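Local coordinates for EreC (Klebsiella pneumoniae, PDB 6XCQ), which probably hydrolyses the lactone ester of erythromycin and related macrolides, and so contributes to bacterial resistance against these antibiotics, at residues I95-G100 with S130-V135; A78-I83 with L136-S141; S124-F129 with D196-V201; A104-E109 with P163-A168. The protein carries 1 engineered substitution. All blocks are in the same frame, centred on the assembly; numbering follows the deposited sequence.

Overall arrangement
Helix 126-146 is common to contacts 1, 2 and 3: its start carries contact 3, its next turns contact 1 and its middle contact 2. Contact 1 ties it to strand 94-97 of the mixed sheet, and contact 2, centred about 11 Å away, to helix 73-90, which precedes that strand in the chain. Leu-107 of helix 101-112, between strand and long helix in sequence, packs on Leu-97, Leu-136 and Thr-128, so contact 4 is joined to the other three. Contacts 3 and 4, with centres about 13 Å apart, reach to 196-201 and 163-168. Together they connect the sheet and its covering helices to the helical region later in the chain.

Contact 1. Residues I95-G100 with S130-V135; sequences IGLECG and SLYGSV
Tyr-132 lies beside Leu-97 and Glu-98, meeting the first with a ring face and the second with its hydroxyl. The backbone N of Glu-98 donates to Tyr-132 OH over 2.8 Å, with a fairly straight N-H...O angle of 162°. Beside that bond, Leu-97 covers one face of the ring at two points: its CD2 sits 4.0 Å from the ring centroid in a CH-pi contact, and its CB stands 3.9 Å from Tyr-132 CE2. The two side chains run antiparallel alongside one another. Glu-98 instead crosses the tyrosine at about a right angle, passing its CB 3.2 Å from Tyr-132 OH. With CG anti to its carbonyl carbon (chi1 -64°), Tyr-132 carries its ring toward both residues.

Further out, the hydroxyl has a second bond, to Leu-304 O on the neighbouring strand 301-304. A carbonyl can only accept, so Tyr-132 OH gives its proton there and takes one from Glu-98 N; the two bonds fix its direction. The carboxylate of Glu-98 turns to Arg-281, with which OE2 makes a salt bridge, while Glu-98 O takes a bond from Asn-159 ND2. Glu-98 is the centre of an inverse gamma turn closed by a weak bond of 2.8 Å from Cys-99 N to Leu-97 O, and Gly-100 follows as the N-cap of helix 101-112. A parallel strand leading through a tight turn to a helix belongs to the alpha/beta fold; here the tyrosine of a covering helix is fixed to that turn.

Contact 2. Residues A78-I83 with L136-S141; sequences ARASLI and LIWIKS
Ala-80 meets Trp-138 first along helix 73-90, laying its methyl on the face of the indole. CB of Ala-80 stands 3.5 Å from the centroid of the six-membered ring of Trp-138 and 9° off the ring normal, a nearly vertical CH-pi contact. The nearest ring atoms are CE3 and CD2, and CE3 lies 3.6 Å from Ala-80 CB. The backbone of the same residue joins in, for Ala-80 O approaches Trp-138 CH2 to 3.3 Å. With only a methyl between ring and helix, the indole lies close against the backbone.

One turn after Ala-80 comes Ile-83, whose CG2 branch reaches the edge of the indole near its plane, 4.2 Å from Trp-138 CZ3. Its other branch goes inward: Ile-83 CD1 packs on Ile-95 CD1 of the central sheet, so one isoleucine touches both helix 126-146 and a strand.

The tryptophan reaches across because its CG is anti to the backbone N (chi1 172°), which extends the indole out from helix 126-146. NE1 is held by Gln-43 OE1, and the ring stacks with Tyr-142 of its own helix; both help to fix its rotation. Ile-139 packs against the same Ile-95 side chain that Ile-83 touches. This is the helix layer of an alpha/beta fold: two helices lie over one face of the sheet, joined by an alanine-tryptophan contact and rooted by isoleucines on the strand below.

Contact 3. Residues S124-F129 with D196-V201; sequences SDPLTF and DGQSAV
Gln-198 leans over the start of helix 126-146 and places its amide beside Pro-126 and Asp-125. The direct contacts are of van der Waals kind. The amide oxygen OE1 of Gln-198 comes within 3.2 Å of Pro-126 CD and 3.6 Å of Asp-125 CB, the proline ring and the glutamine chain crossing at about a right angle. The oxygen leads and the amide carbon follows, Gln-198 CD standing 3.8 Å from the same Pro-126 CD. A bend at chi2 (-74°) folds the glutamine so that its amide turns to the proline instead of running straight out. Farther along, Leu-127 CB passes Gln-198 O at 4.1 Å, a looser touch on the backbone side.

The polar link is indirect. One water donates to Asp-125 OD1 over 2.6 Å and accepts a weak bond of 3.1 Å from Gln-198 NE2, bridging carboxylate and amide. The other carboxylate oxygen, Asp-125 OD2, takes a bond from Gln-103 NE2, which holds the aspartate toward helix 101-112. Asp-125 occupies the N-cap position of helix 126-146, yet its side chain makes no capping bond and is given over to these partners.

Ser-199, the N-cap residue of helix 200-208, bonds through OG to Leu-362 O, and this probably helps to steady the chain next to Gln-198. Between the two segments, then, polar atoms are laid against CH groups at the protein surface, and a single water supplies the polar link.

Contact 4. Residues A104-E109 with P163-A168; sequences ASRLSE and PRDDLA
Arg-106 and Asp-165 form a salt bridge between helix 101-112 and the first turn of helix 164-177, and Arg-164 makes it a three-membered network. The side chains reach toward each other from the two helices across the surface. Arg-106 is extended from CG to NE, which carries its guanidinium all the way to the other helix. There it presents its edge: Asp-165 OD2 lies nearly in the guanidinium plane and takes NH1 of Arg-106 at 2.8 Å, with an N-H...O angle of 163°.

The two flat groups are not coplanar. Guanidinium and carboxylate planes stand 61° apart, and the arginine comes at OD2 from above the carboxylate, 42° out of its plane. The second link, from Arg-106 NH2 to Asp-165 OD1, is weak at 3.4 Å, and the pair falls short of an even two-pronged bridge.

Two arginines share one carboxylate here, and both would probably help to keep it ionised, as would the start of helix 164-177. The guanidinium of Arg-164 curls back along its own helix through a bend at chi3, and its NH1 stops 2.9 Å from Asp-165 OD1 in a weak bond.

Contact 1. Residues I95-G100 with S130-V135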
loop_
_atom_site.group_PDB
_atom_site.type_symbol
_atom_site.label_atom_id
_atom_site.label_comp_id
_atom_site.label_asym_id
_atom_site.label_seq_id
_atom_site.Cartn_x
_atom_site.Cartn_y
_atom_site.Cartn_z
ATOM N N ILE A 95 1.349 0.554 -11.476
ATOM C CA ILE A 95 1.806 0.842 -10.120
ATOM C C ILE A 95 0.611 0.752 -9.185
ATOM O O ILE A 95 -0.422 1.383 -9.431
ATOM C CB ILE A 95 2.446 2.236 -10.021
ATOM C CG1 ILE A 95 3.714 2.301 -10.891
ATOM C CG2 ILE A 95 2.779 2.573 -8.563
ATOM C CD1 ILE A 95 4.521 3.548 -10.680
ATOM N N GLY A 96 0.751 -0.004 -8.105
ATOM C CA GLY A 96 -0.296 -0.125 -7.103
ATOM C C GLY A 96 0.087 0.643 -5.851
ATOM O O GLY A 96 1.244 0.612 -5.429
ATOM N N LEU A 97 -0.893 1.321 -5.262
ATOM C CA LEU A 97 -0.683 2.154 -4.087
ATOM C C LEU A 97 -1.623 1.743 -2.964
ATOM O O LEU A 97 -2.721 1.220 -3.199
ATOM C CB LEU A 97 -0.922 3.641 -4.410
ATOM C CG LEU A 97 -0.298 4.189 -5.693
ATOM C CD1 LEU A 97 -0.904 5.535 -6.025
ATOM C CD2 LEU A 97 1.211 4.324 -5.517
ATOM N N GLU A 98 -1.205 2.042 -1.733
ATOM C CA GLU A 98 -2.071 1.922 -0.561
ATOM C C GLU A 98 -3.090 3.069 -0.530
ATOM O O GLU A 98 -3.067 3.958 0.321
ATOM C CB GLU A 98 -1.248 1.910 0.723
ATOM C CG GLU A 98 -0.270 0.754 0.866
ATOM C CD GLU A 98 0.453 0.803 2.208
ATOM O OE1 GLU A 98 1.655 1.168 2.258
ATOM O OE2 GLU A 98 -0.196 0.488 3.225
ATOM N N CYS A 99 -4.018 3.032 -1.479
ATOM C CA CYS A 99 -5.212 3.854 -1.404
ATOM C C CYS A 99 -6.333 3.071 -2.074
ATOM O O CYS A 99 -6.096 2.040 -2.710
ATOM C CB CYS A 99 -5.055 5.203 -2.114
ATOM S SG CYS A 99 -4.691 5.040 -3.868
ATOM N N GLY A 100 -7.553 3.576 -1.933
ATOM C CA GLY A 100 -8.699 2.918 -2.529
ATOM C C GLY A 100 -8.762 3.122 -4.030
ATOM O O GLY A 100 -8.077 3.969 -4.600
ATOM N N SER A 130 0.689 12.887 1.630
ATOM C CA SER A 130 1.925 12.755 2.399
ATOM C C SER A 130 2.620 11.421 2.144
ATOM O O SER A 130 3.856 11.353 2.151
ATOM C CB SER A 130 1.637 12.913 3.890
ATOM O OG SER A 130 1.020 14.156 4.161
ATOM N N LEU A 131 1.854 10.351 1.930
ATOM C CA LEU A 131 2.455 9.037 1.711
ATOM C C LEU A 131 3.143 8.949 0.357
ATOM O O LEU A 131 4.218 8.346 0.238
ATOM C CB LEU A 131 1.389 7.946 1.806
ATOM C CG LEU A 131 0.987 7.505 3.210
ATOM C CD1 LEU A 131 -0.255 6.653 3.099
ATOM C CD2 LEU A 131 2.128 6.731 3.854
ATOM N N TYR A 132 2.531 9.527 -0.681
ATOM C CA TYR A 132 2.985 9.303 -2.048
ATOM C C TYR A 132 3.233 10.571 -2.857
ATOM O O TYR A 132 3.646 10.465 -4.013
ATOM C CB TYR A 132 1.962 8.443 -2.794
ATOM C CG TYR A 132 1.790 7.038 -2.256
ATOM C CD1 TYR A 132 2.805 6.094 -2.388
ATOM C CD2 TYR A 132 0.588 6.637 -1.655
ATOM C CE1 TYR A 132 2.641 4.765 -1.900
ATOM C CE2 TYR A 132 0.421 5.328 -1.171
ATOM C CZ TYR A 132 1.447 4.400 -1.309
ATOM O OH TYR A 132 1.270 3.114 -0.845
ATOM N N GLY A 133 3.022 11.758 -2.279
ATOM C CA GLY A 133 3.066 12.978 -3.075
ATOM C C GLY A 133 4.361 13.150 -3.837
ATOM O O GLY A 133 4.365 13.527 -5.012
ATOM N N SER A 134 5.481 12.857 -3.183
ATOM C CA SER A 134 6.782 13.087 -3.799
ATOM C C SER A 134 6.961 12.199 -5.029
ATOM O O SER A 134 7.364 12.668 -6.102
ATOM C CB SER A 134 7.868 12.822 -2.751
ATOM O OG SER A 134 7.940 13.928 -1.857
ATOM N N VAL A 135 6.666 10.902 -4.888
ATOM C CA VAL A 135 6.783 9.979 -6.016
ATOM C C VAL A 135 5.769 10.323 -7.099
ATOM O O VAL A 135 6.070 10.251 -8.298
ATOM C CB VAL A 135 6.619 8.521 -5.540
ATOM C CG1 VAL A 135 6.499 7.577 -6.725
ATOM C CG2 VAL A 135 7.790 8.101 -4.671
#

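Contact 2. Residues A78-I83 with L136-S141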
loop_
_atom_site.group_PDB
_atom_site.type_symbol
_atom_site.label_atom_id
_atom_site.label_comp_id
_atom_site.label_asym_id
_atom_site.label_seq_id
_atom_site.Cartn_x
_atom_site.Cartn_y
_atom_site.Cartn_z
ATOM N N ALA A 78 14.617 6.408 -3.901
ATOM C CA ALA A 78 14.966 5.052 -4.321
ATOM C C ALA A 78 13.813 4.393 -5.061
ATOM O O ALA A 78 14.037 3.622 -5.998
ATOM C CB ALA A 78 15.375 4.194 -3.120
ATOM N N ARG A 79 12.573 4.666 -4.646
ATOM C CA ARG A 79 11.429 4.098 -5.359
ATOM C C ARG A 79 11.374 4.603 -6.792
ATOM O O ARG A 79 11.144 3.823 -7.721
ATOM C CB ARG A 79 10.125 4.431 -4.638
ATOM C CG ARG A 79 9.877 3.575 -3.430
ATOM C CD ARG A 79 8.612 3.987 -2.725
ATOM N NE ARG A 79 8.126 2.890 -1.902
ATOM C CZ ARG A 79 7.038 2.945 -1.148
ATOM N NH1 ARG A 79 6.317 4.059 -1.101
ATOM N NH2 ARG A 79 6.678 1.881 -0.440
ATOM N N ALA A 80 11.590 5.906 -6.992
ATOM C CA ALA A 80 11.569 6.446 -8.345
ATOM C C ALA A 80 12.641 5.794 -9.207
ATOM O O ALA A 80 12.391 5.450 -10.370
ATOM C CB ALA A 80 11.749 7.962 -8.312
ATOM N N SER A 81 13.838 5.595 -8.648
ATOM C CA SER A 81 14.897 4.948 -9.422
ATOM C C SER A 81 14.520 3.516 -9.794
ATOM O O SER A 81 14.742 3.080 -10.926
ATOM C CB SER A 81 16.210 4.966 -8.635
ATOM O OG SER A 81 16.732 6.287 -8.593
ATOM N N LEU A 82 13.976 2.759 -8.846
ATOM C CA LEU A 82 13.663 1.373 -9.145
ATOM C C LEU A 82 12.435 1.260 -10.046
ATOM O O LEU A 82 12.309 0.288 -10.793
ATOM C CB LEU A 82 13.476 0.600 -7.846
ATOM C CG LEU A 82 14.838 0.253 -7.238
ATOM C CD1 LEU A 82 14.725 -0.178 -5.791
ATOM C CD2 LEU A 82 15.485 -0.838 -8.076
ATOM N N ILE A 83 11.535 2.240 -10.004
ATOM C CA ILE A 83 10.460 2.298 -10.996
ATOM C C ILE A 83 11.057 2.454 -12.394
ATOM O O ILE A 83 10.710 1.714 -13.322
ATOM C CB ILE A 83 9.475 3.435 -10.653
ATOM C CG1 ILE A 83 8.661 3.066 -9.413
ATOM C CG2 ILE A 83 8.523 3.721 -11.809
ATOM C CD1 ILE A 83 7.957 4.255 -8.748
ATOM N N LEU A 136 4.555 10.711 -6.701
ATOM C CA LEU A 136 3.511 10.983 -7.694
ATOM C C LEU A 136 3.868 12.185 -8.563
ATOM O O LEU A 136 3.688 12.149 -9.788
ATOM C CB LEU A 136 2.171 11.215 -6.994
ATOM C CG LEU A 136 1.480 9.956 -6.490
ATOM C CD1 LEU A 136 0.359 10.332 -5.512
ATOM C CD2 LEU A 136 0.940 9.200 -7.671
ATOM N N ILE A 137 4.383 13.252 -7.944
ATOM C CA ILE A 137 4.816 14.426 -8.700
ATOM C C ILE A 137 5.937 14.050 -9.657
ATOM O O ILE A 137 5.959 14.485 -10.816
ATOM C CB ILE A 137 5.249 15.558 -7.750
ATOM C CG1 ILE A 137 4.078 16.043 -6.899
ATOM C CG2 ILE A 137 5.840 16.729 -8.543
ATOM C CD1 ILE A 137 4.552 16.822 -5.649
ATOM N N TRP A 138 6.877 13.222 -9.195
ATOM C CA TRP A 138 7.936 12.754 -10.081
ATOM C C TRP A 138 7.374 11.901 -11.219
ATOM O O TRP A 138 7.734 12.091 -12.386
ATOM C CB TRP A 138 8.990 11.974 -9.285
ATOM C CG TRP A 138 9.965 11.338 -10.204
ATOM C CD1 TRP A 138 11.058 11.927 -10.778
ATOM C CD2 TRP A 138 9.923 10.002 -10.696
ATOM N NE1 TRP A 138 11.704 11.027 -11.594
ATOM C CE2 TRP A 138 11.029 9.837 -11.557
ATOM C CE3 TRP A 138 9.058 8.922 -10.494
ATOM C CZ2 TRP A 138 11.284 8.645 -12.213
ATOM C CZ3 TRP A 138 9.322 7.743 -11.136
ATOM C CH2 TRP A 138 10.425 7.608 -11.989
ATOM N N ILE A 139 6.478 10.961 -10.898
ATOM C CA ILE A 139 5.913 10.068 -11.912
ATOM C C ILE A 139 5.290 10.870 -13.053
ATOM O O ILE A 139 5.499 10.573 -14.237
ATOM C CB ILE A 139 4.874 9.125 -11.280
ATOM C CG1 ILE A 139 5.540 7.936 -10.588
ATOM C CG2 ILE A 139 3.888 8.620 -12.333
ATOM C CD1 ILE A 139 4.536 7.066 -9.830
ATOM N N LYS A 140 4.514 11.897 -12.710
ATOM C CA LYS A 140 3.849 12.687 -13.743
ATOM C C LYS A 140 4.866 13.326 -14.685
ATOM O O LYS A 140 4.710 13.268 -15.908
ATOM C CB LYS A 140 2.956 13.749 -13.098
ATOM C CG LYS A 140 2.245 14.672 -14.088
ATOM C CD LYS A 140 1.277 15.618 -13.380
ATOM C CE LYS A 140 0.444 16.468 -14.396
ATOM N NZ LYS A 140 -0.579 17.292 -13.670
ATOM N N SER A 141 5.926 13.926 -14.136
ATOM C CA SER A 141 6.968 14.493 -14.990
ATOM C C SER A 141 7.629 13.413 -15.823
ATOM O O SER A 141 7.750 13.538 -17.051
ATOM C CB SER A 141 8.012 15.225 -14.144
ATOM O OG SER A 141 7.398 16.133 -13.248
#

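Contact 3. Residues S124-F129 with D196-V201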
loop_
_atom_site.group_PDB
_atom_site.type_symbol
_atom_site.label_atom_id
_atom_site.label_comp_id
_atom_site.label_asym_id
_atom_site.label_seq_id
_atom_site.Cartn_x
_atom_site.Cartn_y
_atom_site.Cartn_z
ATOM N N SER A 124 -5.989 14.769 -4.542
ATOM C CA SER A 124 -5.522 13.860 -3.511
ATOM C C SER A 124 -6.004 14.328 -2.150
ATOM O O SER A 124 -6.190 15.525 -1.916
ATOM C CB SER A 124 -3.995 13.771 -3.522
ATOM O OG SER A 124 -3.431 15.059 -3.363
ATOM N N ASP A 125 -6.184 13.371 -1.255
ATOM C CA ASP A 125 -6.536 13.643 0.124
ATOM C C ASP A 125 -5.268 13.766 0.955
ATOM O O ASP A 125 -4.178 13.414 0.498
ATOM C CB ASP A 125 -7.468 12.538 0.619
ATOM C CG ASP A 125 -8.673 12.354 -0.302
ATOM O OD1 ASP A 125 -9.428 13.338 -0.479
ATOM O OD2 ASP A 125 -8.854 11.245 -0.870
ATOM N N PRO A 126 -5.368 14.300 2.182
ATOM C CA PRO A 126 -4.138 14.569 2.966
ATOM C C PRO A 126 -3.217 13.371 3.190
ATOM O O PRO A 126 -2.001 13.497 2.997
ATOM C CB PRO A 126 -4.696 15.109 4.287
ATOM C CG PRO A 126 -5.986 15.782 3.895
ATOM C CD PRO A 126 -6.548 14.996 2.740
ATOM N N LEU A 127 -3.732 12.219 3.624
ATOM C CA LEU A 127 -2.820 11.102 3.890
ATOM C C LEU A 127 -2.172 10.596 2.605
ATOM O O LEU A 127 -0.951 10.367 2.563
ATOM C CB LEU A 127 -3.553 9.965 4.611
ATOM C CG LEU A 127 -2.740 8.699 4.886
ATOM C CD1 LEU A 127 -1.576 8.963 5.883
ATOM C CD2 LEU A 127 -3.656 7.593 5.405
ATOM N N THR A 128 -2.970 10.427 1.539
ATOM C CA THR A 128 -2.415 10.027 0.250
ATOM C C THR A 128 -1.324 10.988 -0.212
ATOM O O THR A 128 -0.271 10.561 -0.706
ATOM C CB THR A 128 -3.533 9.962 -0.783
ATOM O OG1 THR A 128 -4.486 8.970 -0.375
ATOM C CG2 THR A 128 -2.967 9.627 -2.160
ATOM N N PHE A 129 -1.559 12.288 -0.048
ATOM C CA PHE A 129 -0.577 13.297 -0.439
ATOM C C PHE A 129 0.745 13.123 0.317
ATOM O O PHE A 129 1.821 13.180 -0.284
ATOM C CB PHE A 129 -1.178 14.688 -0.217
ATOM C CG PHE A 129 -0.289 15.822 -0.655
ATOM C CD1 PHE A 129 -0.267 16.229 -1.979
ATOM C CD2 PHE A 129 0.524 16.478 0.265
ATOM C CE1 PHE A 129 0.549 17.278 -2.388
ATOM C CE2 PHE A 129 1.343 17.530 -0.130
ATOM C CZ PHE A 129 1.362 17.927 -1.454
ATOM N N ASP A 196 -16.501 9.876 8.513
ATOM C CA ASP A 196 -15.989 10.864 7.565
ATOM C C ASP A 196 -14.575 11.335 7.903
ATOM O O ASP A 196 -14.198 12.460 7.561
ATOM C CB ASP A 196 -16.931 12.070 7.470
ATOM C CG ASP A 196 -17.082 12.809 8.791
ATOM O OD1 ASP A 196 -16.362 12.485 9.760
ATOM O OD2 ASP A 196 -17.940 13.714 8.864
ATOM N N GLY A 197 -13.785 10.505 8.573
ATOM C CA GLY A 197 -12.426 10.886 8.908
ATOM C C GLY A 197 -11.531 11.012 7.682
ATOM O O GLY A 197 -11.880 10.638 6.561
ATOM N N GLN A 198 -10.344 11.573 7.901
ATOM C CA GLN A 198 -9.325 11.648 6.861
ATOM C C GLN A 198 -8.195 10.670 7.127
ATOM O O GLN A 198 -7.171 10.687 6.424
ATOM C CB GLN A 198 -8.792 13.079 6.737
ATOM C CG GLN A 198 -9.704 14.010 5.953
ATOM C CD GLN A 198 -9.669 13.754 4.451
ATOM O OE1 GLN A 198 -8.814 13.025 3.951
ATOM N NE2 GLN A 198 -10.598 14.364 3.725
ATOM N N SER A 199 -8.363 9.813 8.130
ATOM C CA SER A 199 -7.407 8.754 8.407
ATOM C C SER A 199 -8.124 7.677 9.205
ATOM O O SER A 199 -9.219 7.893 9.734
ATOM C CB SER A 199 -6.191 9.289 9.165
ATOM O OG SER A 199 -6.551 9.569 10.501
ATOM N N ALA A 200 -7.473 6.515 9.304
ATOM C CA ALA A 200 -8.070 5.384 10.011
ATOM C C ALA A 200 -8.370 5.721 11.469
ATOM O O ALA A 200 -9.384 5.276 12.017
ATOM C CB ALA A 200 -7.154 4.160 9.928
ATOM N N VAL A 201 -7.501 6.495 12.123
ATOM C CA VAL A 201 -7.721 6.774 13.540
ATOM C C VAL A 201 -8.950 7.660 13.730
ATOM O O VAL A 201 -9.745 7.446 14.653
ATOM C CB VAL A 201 -6.457 7.385 14.178
ATOM C CG1 VAL A 201 -5.930 8.474 13.328
ATOM C CG2 VAL A 201 -6.759 7.919 15.569
HETATM O O HOH W 1 -9.799 15.507 0.925
#

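Contact 4. Residues A104-E109 with P163-A168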
loop_
_atom_site.group_PDB
_atom_site.type_symbol
_atom_site.label_atom_id
_atom_site.label_comp_id
_atom_site.label_asym_id
_atom_site.label_seq_id
_atom_site.Cartn_x
_atom_site.Cartn_y
_atom_site.Cartn_z
ATOM N N ALA A 104 -7.543 6.264 -6.247
ATOM C CA ALA A 104 -6.550 6.120 -7.304
ATOM C C ALA A 104 -7.050 6.657 -8.640
ATOM O O ALA A 104 -6.245 7.125 -9.448
ATOM C CB ALA A 104 -6.135 4.651 -7.448
ATOM N N SER A 105 -8.355 6.566 -8.924
ATOM C CA SER A 105 -8.841 7.105 -10.197
ATOM C C SER A 105 -8.602 8.607 -10.274
ATOM O O SER A 105 -8.251 9.134 -11.336
ATOM C CB SER A 105 -10.327 6.779 -10.395
ATOM O OG SER A 105 -11.097 7.328 -9.344
ATOM N N ARG A 106 -8.747 9.304 -9.147
ATOM C CA ARG A 106 -8.442 10.730 -9.099
ATOM C C ARG A 106 -6.956 10.983 -9.311
ATOM O O ARG A 106 -6.576 11.945 -9.984
ATOM C CB ARG A 106 -8.900 11.313 -7.766
ATOM C CG ARG A 106 -10.388 11.115 -7.529
ATOM C CD ARG A 106 -10.841 11.792 -6.259
ATOM N NE ARG A 106 -12.281 11.642 -6.071
ATOM C CZ ARG A 106 -12.845 10.960 -5.079
ATOM N NH1 ARG A 106 -12.094 10.362 -4.156
ATOM N NH2 ARG A 106 -14.169 10.886 -5.007
ATOM N N LEU A 107 -6.096 10.137 -8.736
ATOM C CA LEU A 107 -4.672 10.268 -9.012
ATOM C C LEU A 107 -4.379 10.042 -10.494
ATOM O O LEU A 107 -3.512 10.709 -11.069
ATOM C CB LEU A 107 -3.874 9.309 -8.133
ATOM C CG LEU A 107 -3.958 9.540 -6.611
ATOM C CD1 LEU A 107 -3.144 8.478 -5.875
ATOM C CD2 LEU A 107 -3.501 10.949 -6.199
ATOM N N SER A 108 -5.105 9.117 -11.138
ATOM C CA SER A 108 -4.903 8.897 -12.566
ATOM C C SER A 108 -5.270 10.137 -13.367
ATOM O O SER A 108 -4.578 10.487 -14.332
ATOM C CB SER A 108 -5.734 7.714 -13.051
ATOM O OG SER A 108 -5.170 6.496 -12.633
ATOM N N GLU A 109 -6.378 10.791 -13.003
ATOM C CA GLU A 109 -6.712 12.080 -13.603
ATOM C C GLU A 109 -5.558 13.060 -13.465
ATOM O O GLU A 109 -5.246 13.805 -14.400
ATOM C CB GLU A 109 -7.941 12.673 -12.926
ATOM C CG GLU A 109 -9.277 12.127 -13.345
ATOM C CD GLU A 109 -10.387 12.921 -12.701
ATOM O OE1 GLU A 109 -10.667 14.038 -13.189
ATOM O OE2 GLU A 109 -10.945 12.452 -11.681
ATOM N N PRO A 163 -16.209 5.066 3.949
ATOM C CA PRO A 163 -16.889 4.343 2.856
ATOM C C PRO A 163 -17.747 5.202 1.944
ATOM O O PRO A 163 -18.407 4.648 1.052
ATOM C CB PRO A 163 -17.768 3.339 3.613
ATOM C CG PRO A 163 -18.129 4.061 4.874
ATOM C CD PRO A 163 -16.874 4.862 5.248
ATOM N N ARG A 164 -17.756 6.525 2.126
ATOM C CA ARG A 164 -18.670 7.378 1.375
ATOM C C ARG A 164 -18.502 7.212 -0.134
ATOM O O ARG A 164 -19.484 6.991 -0.846
ATOM C CB ARG A 164 -18.474 8.842 1.763
ATOM C CG ARG A 164 -19.522 9.755 1.125
ATOM C CD ARG A 164 -19.063 11.203 1.052
ATOM N NE ARG A 164 -17.914 11.387 0.166
ATOM C CZ ARG A 164 -16.710 11.772 0.579
ATOM N NH1 ARG A 164 -15.719 11.918 -0.293
ATOM N NH2 ARG A 164 -16.497 12.010 1.866
ATOM N N ASP A 165 -17.270 7.360 -0.644
ATOM C CA ASP A 165 -17.040 7.247 -2.086
ATOM C C ASP A 165 -17.530 5.900 -2.604
ATOM O O ASP A 165 -18.173 5.822 -3.654
ATOM C CB ASP A 165 -15.550 7.397 -2.436
ATOM C CG ASP A 165 -15.019 8.831 -2.327
ATOM O OD1 ASP A 165 -15.797 9.806 -2.228
ATOM O OD2 ASP A 165 -13.776 8.961 -2.342
ATOM N N ASP A 166 -17.210 4.820 -1.887
ATOM C CA ASP A 166 -17.585 3.499 -2.378
ATOM C C ASP A 166 -19.099 3.363 -2.450
ATOM O O ASP A 166 -19.638 2.872 -3.445
ATOM C CB ASP A 166 -16.996 2.410 -1.488
ATOM C CG ASP A 166 -15.493 2.225 -1.700
ATOM O OD1 ASP A 166 -15.052 2.125 -2.869
ATOM O OD2 ASP A 166 -14.762 2.162 -0.690
ATOM N N LEU A 167 -19.793 3.789 -1.395
ATOM C CA LEU A 167 -21.245 3.672 -1.353
ATOM C C LEU A 167 -21.899 4.543 -2.410
ATOM O O LEU A 167 -22.928 4.166 -2.986
ATOM C CB LEU A 167 -21.765 4.061 0.024
ATOM C CG LEU A 167 -21.525 3.091 1.175
ATOM C CD1 LEU A 167 -21.348 3.885 2.459
ATOM C CD2 LEU A 167 -22.675 2.092 1.292
ATOM N N ALA A 168 -21.333 5.721 -2.659
ATOM C CA ALA A 168 -21.924 6.629 -3.634
ATOM C C ALA A 168 -21.792 6.077 -5.044
ATOM O O ALA A 168 -22.725 6.189 -5.846
ATOM C CB ALA A 168 -21.272 8.010 -3.535
#